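Local coordinates for protein putative endo-1,4-beta-xylanase (Bacteroides thetaiotaomicron VPI-5482, PDB 5MSX) that probably hydrolyses O-glycosidic bonds in plant pectin, as a calcium-binding family 43 glycoside hydrolase of the gut bacterium that carries it, at residues 47-52 / 65-70; 71-76 / 309-314; 273-278 / 288-293. All coordinates share one frame; numbering follows the deposited sequence.

Contact 1. Residues 47-52 / 65-70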
loop_
_atom_site.group_PDB
_atom_site.type_symbol
_atom_site.label_atom_id
_atom_site.label_comp_id
_atom_site.label_asym_id
_atom_site.label_seq_id
_atom_site.Cartn_x
_atom_site.Cartn_y
_atom_site.Cartn_z
ATOM N N TYR C 47 -13.516 10.595 16.488
ATOM C CA TYR C 47 -14.448 9.705 15.841
ATOM C C TYR C 47 -14.754 8.552 16.800
ATOM O O TYR C 47 -13.840 8.081 17.510
ATOM C CB TYR C 47 -13.822 9.123 14.586
ATOM C CG TYR C 47 -13.640 10.114 13.473
ATOM C CD1 TYR C 47 -12.621 11.064 13.514
ATOM C CD2 TYR C 47 -14.508 10.119 12.373
ATOM C CE1 TYR C 47 -12.460 11.977 12.490
ATOM C CE2 TYR C 47 -14.340 11.016 11.336
ATOM C CZ TYR C 47 -13.330 11.949 11.415
ATOM O OH TYR C 47 -13.208 12.827 10.390
ATOM N N CYS C 48 -16.026 8.116 16.818
ATOM C CA CYS C 48 -16.476 6.955 17.554
ATOM C C CYS C 48 -17.251 6.015 16.637
ATOM O O CYS C 48 -18.375 6.311 16.213
ATOM C CB CYS C 48 -17.317 7.365 18.768
ATOM S SG CYS C 48 -17.942 5.958 19.767
ATOM N N TYR C 49 -16.613 4.889 16.310
ATOM C CA TYR C 49 -17.217 3.793 15.609
ATOM C C TYR C 49 -17.623 2.733 16.647
ATOM O O TYR C 49 -16.786 2.252 17.414
ATOM C CB TYR C 49 -16.185 3.166 14.680
ATOM C CG TYR C 49 -15.610 4.087 13.608
ATOM C CD1 TYR C 49 -16.278 4.273 12.382
ATOM C CD2 TYR C 49 -14.387 4.722 13.778
ATOM C CE1 TYR C 49 -15.744 5.080 11.382
ATOM C CE2 TYR C 49 -13.856 5.536 12.782
ATOM C CZ TYR C 49 -14.523 5.696 11.584
ATOM O OH TYR C 49 -13.991 6.503 10.598
ATOM N N ALA C 50 -18.869 2.314 16.633
ATOM C CA ALA C 50 -19.377 1.426 17.675
ATOM C C ALA C 50 -20.487 0.537 17.142
ATOM O O ALA C 50 -20.982 0.756 16.027
ATOM C CB ALA C 50 -19.863 2.250 18.867
ATOM N N THR C 51 -20.818 -0.498 17.916
ATOM C CA THR C 51 -22.068 -1.220 17.747
ATOM C C THR C 51 -23.218 -0.302 18.216
ATOM O O THR C 51 -23.173 0.236 19.338
ATOM C CB THR C 51 -22.085 -2.488 18.609
ATOM O OG1 THR C 51 -20.934 -3.287 18.345
ATOM C CG2 THR C 51 -23.392 -3.304 18.409
ATOM N N THR C 52 -24.248 -0.145 17.387
ATOM C CA THR C 52 -25.430 0.562 17.810
ATOM C C THR C 52 -26.425 -0.450 18.444
ATOM O O THR C 52 -26.784 -1.450 17.839
ATOM C CB THR C 52 -26.037 1.373 16.651
ATOM O OG1 THR C 52 -25.083 2.365 16.197
ATOM C CG2 THR C 52 -27.343 2.055 17.118
ATOM N N PRO C 65 -24.439 0.726 10.910
ATOM C CA PRO C 65 -23.122 1.435 10.989
ATOM C C PRO C 65 -23.211 2.940 10.903
ATOM O O PRO C 65 -23.490 3.490 9.817
ATOM C CB PRO C 65 -22.333 0.906 9.775
ATOM C CG PRO C 65 -23.355 0.299 8.879
ATOM C CD PRO C 65 -24.494 -0.174 9.745
ATOM N N VAL C 66 -22.973 3.607 12.037
ATOM C CA VAL C 66 -22.837 5.062 12.060
ATOM C C VAL C 66 -21.536 5.422 12.783
ATOM O O VAL C 66 -21.031 4.645 13.615
ATOM C CB VAL C 66 -24.083 5.787 12.658
ATOM C CG1 VAL C 66 -25.359 5.359 11.917
ATOM C CG2 VAL C 66 -24.241 5.536 14.146
ATOM N N VAL C 67 -20.971 6.575 12.417
ATOM C CA VAL C 67 -19.797 7.101 13.091
ATOM C C VAL C 67 -20.158 8.428 13.710
ATOM O O VAL C 67 -20.605 9.322 13.020
ATOM C CB VAL C 67 -18.565 7.244 12.154
ATOM C CG1 VAL C 67 -18.793 8.253 11.020
ATOM C CG2 VAL C 67 -17.346 7.644 12.971
ATOM N N TRP C 68 -19.959 8.558 15.013
ATOM C CA TRP C 68 -20.176 9.816 15.702
ATOM C C TRP C 68 -18.877 10.599 15.725
ATOM O O TRP C 68 -17.795 10.002 15.864
ATOM C CB TRP C 68 -20.634 9.555 17.126
ATOM C CG TRP C 68 -21.947 8.896 17.281
ATOM C CD1 TRP C 68 -22.234 7.578 17.126
ATOM C CD2 TRP C 68 -23.171 9.534 17.663
ATOM N NE1 TRP C 68 -23.569 7.361 17.359
ATOM C CE2 TRP C 68 -24.159 8.546 17.707
ATOM C CE3 TRP C 68 -23.523 10.850 17.946
ATOM C CZ2 TRP C 68 -25.479 8.825 18.057
ATOM C CZ3 TRP C 68 -24.826 11.122 18.297
ATOM C CH2 TRP C 68 -25.788 10.119 18.343
ATOM N N LYS C 69 -18.977 11.917 15.567
ATOM C CA LYS C 69 -17.840 12.803 15.523
ATOM C C LYS C 69 -18.046 13.959 16.472
ATOM O O LYS C 69 -19.185 14.370 16.736
ATOM C CB LYS C 69 -17.653 13.401 14.121
ATOM C CG LYS C 69 -17.328 12.412 13.018
ATOM C CD LYS C 69 -17.534 13.018 11.619
ATOM C CE LYS C 69 -16.763 14.318 11.416
ATOM N NZ LYS C 69 -16.514 14.622 9.977
ATOM N N SER C 70 -16.926 14.513 16.912
ATOM C CA SER C 70 -16.879 15.591 17.848
ATOM C C SER C 70 -15.573 16.368 17.725
ATOM O O SER C 70 -14.485 15.773 17.633
ATOM C CB SER C 70 -16.940 15.028 19.270
ATOM O OG SER C 70 -16.938 16.073 20.210
HETATM O O HOH W 1 -20.892 4.368 16.374
HETATM O O HOH W 2 -19.962 2.432 13.712
HETATM O O HOH W 3 -23.005 1.859 14.528
HETATM O O HOH W 4 -25.453 5.174 17.249
#

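Contact 2. Residues 71-76 / 309-314. With EDO (1,2-ethanediol), chain B.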
loop_
_atom_site.group_PDB
_atom_site.type_symbol
_atom_site.label_atom_id
_atom_site.label_comp_id
_atom_site.label_asym_id
_atom_site.label_seq_id
_atom_site.Cartn_x
_atom_site.Cartn_y
_atom_site.Cartn_z
ATOM N N LYS C 71 -15.663 17.694 17.812
ATOM C CA LYS C 71 -14.475 18.534 17.814
ATOM C C LYS C 71 -13.859 18.642 19.195
ATOM O O LYS C 71 -12.658 18.899 19.326
ATOM C CB LYS C 71 -14.813 19.915 17.277
ATOM C CG LYS C 71 -15.302 19.869 15.839
ATOM C CD LYS C 71 -15.459 21.260 15.239
ATOM C CE LYS C 71 -15.838 21.189 13.765
ATOM N NZ LYS C 71 -17.302 20.973 13.602
ATOM N N ASP C 72 -14.672 18.450 20.229
ATOM C CA ASP C 72 -14.241 18.727 21.605
ATOM C C ASP C 72 -14.378 17.540 22.580
ATOM O O ASP C 72 -13.982 17.666 23.734
ATOM C CB ASP C 72 -15.007 19.942 22.165
ATOM C CG ASP C 72 -16.536 19.741 22.182
ATOM O OD1 ASP C 72 -17.063 18.690 21.760
ATOM O OD2 ASP C 72 -17.244 20.656 22.631
ATOM N N PHE C 73 -14.932 16.415 22.123
ATOM C CA PHE C 73 -15.222 15.231 22.984
ATOM C C PHE C 73 -16.471 15.348 23.891
ATOM O O PHE C 73 -16.744 14.448 24.709
ATOM C CB PHE C 73 -13.995 14.846 23.839
ATOM C CG PHE C 73 -13.831 13.361 24.008
ATOM C CD1 PHE C 73 -13.373 12.585 22.948
ATOM C CD2 PHE C 73 -14.142 12.738 25.218
ATOM C CE1 PHE C 73 -13.218 11.202 23.084
ATOM C CE2 PHE C 73 -14.002 11.354 25.352
ATOM C CZ PHE C 73 -13.553 10.583 24.280
ATOM N N VAL C 74 -17.244 16.415 23.716
ATOM C CA VAL C 74 -18.451 16.666 24.524
ATOM C C VAL C 74 -19.684 16.635 23.613
ATOM O O VAL C 74 -20.628 15.890 23.861
ATOM C CB VAL C 74 -18.321 18.006 25.252
ATOM C CG1 VAL C 74 -19.566 18.335 26.053
ATOM C CG2 VAL C 74 -17.103 17.962 26.169
ATOM N N HIS C 75 -19.656 17.443 22.553
ATOM C CA HIS C 75 -20.725 17.483 21.560
ATOM C C HIS C 75 -20.446 16.561 20.412
ATOM O O HIS C 75 -19.484 16.770 19.686
ATOM C CB HIS C 75 -20.883 18.921 21.055
ATOM C CG HIS C 75 -21.184 19.884 22.155
ATOM N ND1 HIS C 75 -20.210 20.644 22.767
ATOM C CD2 HIS C 75 -22.340 20.155 22.805
ATOM C CE1 HIS C 75 -20.760 21.371 23.722
ATOM N NE2 HIS C 75 -22.052 21.097 23.763
ATOM N N TRP C 76 -21.303 15.554 20.241
ATOM C CA TRP C 76 -21.134 14.501 19.246
ATOM C C TRP C 76 -22.263 14.545 18.243
ATOM O O TRP C 76 -23.352 14.960 18.596
ATOM C CB TRP C 76 -21.144 13.135 19.942
ATOM C CG TRP C 76 -19.953 12.919 20.846
ATOM C CD1 TRP C 76 -19.834 13.284 22.159
ATOM C CD2 TRP C 76 -18.710 12.301 20.482
ATOM N NE1 TRP C 76 -18.589 12.935 22.629
ATOM C CE2 TRP C 76 -17.881 12.331 21.621
ATOM C CE3 TRP C 76 -18.213 11.742 19.293
ATOM C CZ2 TRP C 76 -16.565 11.810 21.613
ATOM C CZ3 TRP C 76 -16.911 11.211 19.280
ATOM C CH2 TRP C 76 -16.108 11.245 20.439
ATOM N N ASP C 309 -19.053 9.977 35.162
ATOM C CA ASP C 309 -18.991 11.445 35.054
ATOM C C ASP C 309 -18.364 11.912 33.755
ATOM O O ASP C 309 -18.624 13.018 33.357
ATOM C CB ASP C 309 -18.218 12.047 36.220
ATOM C CG ASP C 309 -18.831 11.698 37.555
ATOM O OD1 ASP C 309 -20.070 11.699 37.645
ATOM O OD2 ASP C 309 -18.093 11.416 38.524
ATOM N N GLY C 310 -17.567 11.067 33.089
ATOM C CA GLY C 310 -16.881 11.461 31.879
ATOM C C GLY C 310 -15.601 12.242 32.166
ATOM O O GLY C 310 -15.175 12.404 33.291
ATOM N N VAL C 311 -14.973 12.701 31.114
ATOM C CA VAL C 311 -13.664 13.356 31.207
ATOM C C VAL C 311 -13.717 14.786 30.670
ATOM O O VAL C 311 -12.678 15.411 30.525
ATOM C CB VAL C 311 -12.591 12.544 30.445
ATOM C CG1 VAL C 311 -12.314 11.229 31.165
ATOM C CG2 VAL C 311 -12.994 12.308 28.993
ATOM N N GLY C 312 -14.910 15.292 30.371
ATOM C CA GLY C 312 -15.068 16.679 29.885
ATOM C C GLY C 312 -14.473 16.858 28.507
ATOM O O GLY C 312 -14.331 15.877 27.730
ATOM N N ALA C 313 -14.106 18.098 28.207
ATOM C CA ALA C 313 -13.566 18.449 26.906
ATOM C C ALA C 313 -12.073 18.115 26.824
ATOM O O ALA C 313 -11.314 18.441 27.725
ATOM C CB ALA C 313 -13.797 19.946 26.609
ATOM N N LEU C 314 -11.664 17.473 25.732
ATOM C CA LEU C 314 -10.275 17.135 25.483
ATOM C C LEU C 314 -9.635 18.075 24.469
ATOM O O LEU C 314 -8.464 17.910 24.136
ATOM C CB LEU C 314 -10.169 15.683 25.009
ATOM C CG LEU C 314 -10.709 14.623 25.992
ATOM C CD1 LEU C 314 -10.346 13.227 25.505
ATOM C CD2 LEU C 314 -10.166 14.873 27.397
HETATM C C1 EDO B . -6.052 17.110 26.197
HETATM O O1 EDO B . -6.184 16.166 25.113
HETATM C C2 EDO B . -6.283 16.390 27.524
HETATM O O2 EDO B . -5.902 15.002 27.393
HETATM O O HOH W 5 -16.589 14.110 27.339
#

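Contact 3. Residues 273-278 / 288-293. With EDO (1,2-ethanediol), chain D; EDO (1,2-ethanediol), chain B.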
loop_
_atom_site.group_PDB
_atom_site.type_symbol
_atom_site.label_atom_id
_atom_site.label_comp_id
_atom_site.label_asym_id
_atom_site.label_seq_id
_atom_site.Cartn_x
_atom_site.Cartn_y
_atom_site.Cartn_z
ATOM N N TYR C 273 -6.821 7.317 27.706
ATOM C CA TYR C 273 -8.207 7.141 28.145
ATOM C C TYR C 273 -8.672 5.727 27.814
ATOM O O TYR C 273 -8.218 5.127 26.850
ATOM C CB TYR C 273 -9.134 8.166 27.454
ATOM C CG TYR C 273 -8.749 9.573 27.811
ATOM C CD1 TYR C 273 -9.232 10.189 28.969
ATOM C CD2 TYR C 273 -7.824 10.255 27.036
ATOM C CE1 TYR C 273 -8.824 11.475 29.316
ATOM C CE2 TYR C 273 -7.422 11.542 27.360
ATOM C CZ TYR C 273 -7.916 12.141 28.496
ATOM O OH TYR C 273 -7.461 13.400 28.796
ATOM N N PHE C 274 -9.585 5.240 28.636
ATOM C CA PHE C 274 -10.200 3.908 28.536
ATOM C C PHE C 274 -11.705 4.127 28.331
ATOM O O PHE C 274 -12.355 4.789 29.147
ATOM C CB PHE C 274 -9.924 3.133 29.834
ATOM C CG PHE C 274 -10.613 1.808 29.920
ATOM C CD1 PHE C 274 -10.243 0.744 29.064
ATOM C CD2 PHE C 274 -11.614 1.590 30.862
ATOM C CE1 PHE C 274 -10.859 -0.494 29.165
ATOM C CE2 PHE C 274 -12.239 0.341 30.967
ATOM C CZ PHE C 274 -11.875 -0.694 30.125
ATOM N N ALA C 275 -12.242 3.611 27.233
ATOM C CA ALA C 275 -13.676 3.653 26.969
ATOM C C ALA C 275 -14.195 2.275 27.168
ATOM O O ALA C 275 -13.528 1.312 26.787
ATOM C CB ALA C 275 -13.934 4.069 25.559
ATOM N N TYR C 276 -15.392 2.160 27.740
ATOM C CA TYR C 276 -15.972 0.844 28.019
ATOM C C TYR C 276 -17.500 0.866 27.937
ATOM O O TYR C 276 -18.143 1.871 28.192
ATOM C CB TYR C 276 -15.532 0.343 29.387
ATOM C CG TYR C 276 -15.915 1.275 30.522
ATOM C CD1 TYR C 276 -15.147 2.399 30.813
ATOM C CD2 TYR C 276 -17.050 1.043 31.302
ATOM C CE1 TYR C 276 -15.502 3.255 31.852
ATOM C CE2 TYR C 276 -17.408 1.907 32.326
ATOM C CZ TYR C 276 -16.630 3.005 32.601
ATOM O OH TYR C 276 -16.972 3.869 33.637
ATOM N N LEU C 277 -18.066 -0.270 27.582
ATOM C CA LEU C 277 -19.510 -0.434 27.697
ATOM C C LEU C 277 -19.843 -0.735 29.152
ATOM O O LEU C 277 -18.967 -1.183 29.914
ATOM C CB LEU C 277 -20.012 -1.535 26.744
ATOM C CG LEU C 277 -19.679 -2.978 27.107
ATOM C CD1 LEU C 277 -20.588 -3.551 28.202
ATOM C CD2 LEU C 277 -19.756 -3.865 25.849
ATOM N N GLU C 278 -21.126 -0.525 29.507
ATOM C CA GLU C 278 -21.631 -0.767 30.843
ATOM C C GLU C 278 -22.947 -1.536 30.692
ATOM O O GLU C 278 -23.640 -1.381 29.678
ATOM C CB GLU C 278 -21.793 0.555 31.617
ATOM C CG GLU C 278 -21.865 0.416 33.157
ATOM C CD GLU C 278 -23.299 0.280 33.715
ATOM O OE1 GLU C 278 -23.428 0.022 34.957
ATOM O OE2 GLU C 278 -24.300 0.441 32.928
ATOM N N THR C 288 -21.840 3.706 26.676
ATOM C CA THR C 288 -20.365 3.751 26.700
ATOM C C THR C 288 -19.922 4.932 27.533
ATOM O O THR C 288 -20.542 6.006 27.477
ATOM C CB THR C 288 -19.737 3.761 25.288
ATOM O OG1 THR C 288 -19.935 2.484 24.675
ATOM C CG2 THR C 288 -18.198 4.024 25.319
ATOM N N TYR C 289 -18.903 4.698 28.364
ATOM C CA TYR C 289 -18.347 5.690 29.279
ATOM C C TYR C 289 -16.840 5.776 29.068
ATOM O O TYR C 289 -16.224 4.817 28.583
ATOM C CB TYR C 289 -18.631 5.269 30.734
ATOM C CG TYR C 289 -20.125 5.182 31.002
ATOM C CD1 TYR C 289 -20.836 4.048 30.654
ATOM C CD2 TYR C 289 -20.827 6.260 31.497
ATOM C CE1 TYR C 289 -22.194 3.966 30.844
ATOM C CE2 TYR C 289 -22.207 6.181 31.714
ATOM C CZ TYR C 289 -22.887 5.026 31.374
ATOM O OH TYR C 289 -24.261 4.891 31.580
ATOM N N VAL C 290 -16.253 6.892 29.486
ATOM C CA VAL C 290 -14.799 7.150 29.329
ATOM C C VAL C 290 -14.217 7.604 30.678
ATOM O O VAL C 290 -14.819 8.442 31.391
ATOM C CB VAL C 290 -14.512 8.194 28.206
ATOM C CG1 VAL C 290 -13.008 8.464 28.040
ATOM C CG2 VAL C 290 -15.050 7.706 26.866
ATOM N N ASN C 291 -13.056 7.045 31.028
ATOM C CA ASN C 291 -12.255 7.519 32.171
ATOM C C ASN C 291 -10.806 7.543 31.784
ATOM O O ASN C 291 -10.388 6.895 30.809
ATOM C CB ASN C 291 -12.396 6.591 33.377
ATOM C CG ASN C 291 -13.708 6.753 34.072
ATOM O OD1 ASN C 291 -14.013 7.834 34.630
ATOM N ND2 ASN C 291 -14.514 5.718 34.020
ATOM N N GLN C 292 -10.022 8.230 32.595
ATOM C CA GLN C 292 -8.553 8.239 32.431
ATOM C C GLN C 292 -7.911 6.873 32.667
ATOM O O GLN C 292 -8.382 6.098 33.496
ATOM C CB GLN C 292 -7.904 9.220 33.418
ATOM C CG GLN C 292 -8.279 10.669 33.172
ATOM C CD GLN C 292 -7.752 11.570 34.285
ATOM O OE1 GLN C 292 -8.007 11.352 35.464
ATOM N NE2 GLN C 292 -7.022 12.574 33.907
ATOM N N LEU C 293 -6.841 6.612 31.920
ATOM C CA LEU C 293 -6.023 5.435 32.071
ATOM C C LEU C 293 -4.607 5.930 32.414
ATOM O O LEU C 293 -4.025 6.757 31.700
ATOM C CB LEU C 293 -6.023 4.600 30.787
ATOM C CG LEU C 293 -5.193 3.302 30.918
ATOM C CD1 LEU C 293 -6.114 2.140 31.175
ATOM C CD2 LEU C 293 -4.382 3.035 29.695
HETATM C C1 EDO D . -5.917 4.921 36.243
HETATM O O1 EDO D . -6.058 3.806 35.332
HETATM C C2 EDO D . -7.142 5.389 37.007
HETATM O O2 EDO D . -8.249 5.754 36.123
HETATM C C1 EDO B . -6.052 17.110 26.197
HETATM O O1 EDO B . -6.184 16.166 25.113
HETATM C C2 EDO B . -6.283 16.390 27.524
HETATM O O2 EDO B . -5.902 15.002 27.393
HETATM O O HOH W 6 -25.216 2.155 30.944
#

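Contact 1. Residues 47-52 / 65-70
C48 and W68 face each other as an antiparallel hydrogen-bonded pair: C48 N gives its hydrogen to W68 O at 2.8 Å, and W68 N returns one to C48 O at 3.0 Å. Beyond this pair the strands part and water takes over. One water accepts from A50 N at 3.1 Å and lies beside V66 O. Another accepts from V66 N at 3.0 Å and lies within bonding distance of A50 O and T52 OG1. A further water joins T52 OG1 to W68 NE1, which donates to it at 2.9 Å. The two strands belong to one antiparallel sheet of the family 43 domain, a five-bladed beta-propeller fold, with 67-70 beside 45-52. On the face bearing Y47, Y49, V67 and K69, CG2 of V67 sits over the Y49 ring, 3.6 Å from its centroid in a CH-pi contact, and reaches the Y47 ring at its edge. With CG2 anti to the backbone N (CG1 at chi1 64°), V67 can serve both. K69 runs alongside Y47, its CG 3.7 Å from Y47 CD2; K69 NZ and Y47 OH both find E123, by salt bridge and hydrogen bond, while Y49 OH bonds to P122 O.

Contact 2. Residues 71-76 / 309-314
L314 lays its side chain along that of F73, with CD1 centred over one face of the phenyl ring, 3.8 Å from its centroid and 12° off the normal. The opposite face is taken by the W76 indole, whose CZ2 stands above the rim, so the ring is held between leucine and tryptophan. CG2 of V311 comes in obliquely, 3.9 Å from F73 CE2. V74 points its CG2, anti to its own carbonyl carbon (CG1 at chi1 178°), against A313, 3.9 Å from the methyl CB. In the turn between strands 67-70 and 78-79, D72 OD1 accepts from V74 N (an Asx turn) and also from H75 N, on the same face of its carboxylate plane, which makes an Asx motif. D72 OD2 offers its syn lone pair to H75 ND1 at 3.0 Å, the oxygen lying near the imidazole plane. The loop 309-314 is joined to this turn by L314 N, which donates to D72 O at 3.1 Å, and by a water donating to both F73 O and G312 O. With an alanine at F73, L314 CD1 and the W76 indole would probably lose the ring between them, and a gap would open there.

Contact 3. Residues 273-278 / 288-293
Over one face of the Y276 ring sits CB of Y289, 4.0 Å from the centroid and 29° off the normal, while at its edge, near the plane, lies ND2 of N291. The N291 amide is turned only 19° from that ring, and Y276 OH stands 3.1 Å from N291 ND2; the other end of this amide, OD1, is hydrogen-bonded to T307 OG1. The strands are the two arms of a beta hairpin, 272-278 and 287-293, in a three-stranded antiparallel sheet completed by 261-264, within the family 43 beta-propeller domain. Y276 reaches Y289 because its CG stands between the backbone N and the carbonyl carbon (chi1 58°), which lays the ring across the neighbouring strand. The Y289 ring in turn meets CB of E278 obliquely, and its hydroxyl bonds to F25 O. Y273 has the CG methylene of Q292 alongside, and its OH donates to a bound 1,2-ethanediol, probably from the crystallisation liquor. On the sheet face that carries A275, L277, T288 and V290, A275 CB meets V290 CG2 at 4.0 Å.

Four backbone bonds join residues 273-278 to 288-293, in two hydrogen-bonded pairs. F274 N gives to N291 O at 2.8 Å in a nearly straight bond, and N291 N returns one to F274 O; Y276 and Y289 are linked likewise. E278 is tied outward: OE1 forms a salt bridge with R349, and OE2 accepts from G280 N. L277 comes close to D36, the predicted proton acceptor, and to H260, a calcium-binding residue of this protein, so this end of the hairpin borders the probable active site. A water donates both to E278 OE2, at 2.8 Å, and to Y289 OH.

Contact 1 closes first along the chain and runs straight into contact 2, whose turn follows strand 67-70; contact 3, a local hairpin, is nested inside the long span that contact 2 closes. The centres lie 14 Å (1 to 2), 12 Å (2 to 3) and 15 Å (1 to 3) apart. Contacts 1 and 3 belong to separate antiparallel sheets and do not touch, their nearest atoms about 6 Å apart. Contact 2 touches both: W76 packs on the end of strand 67-70, and V311 and L314 pack on Y273. Loop 309-314 therefore brings the chain that follows the hairpin back to the early part of the family 43 domain, beside both sheets.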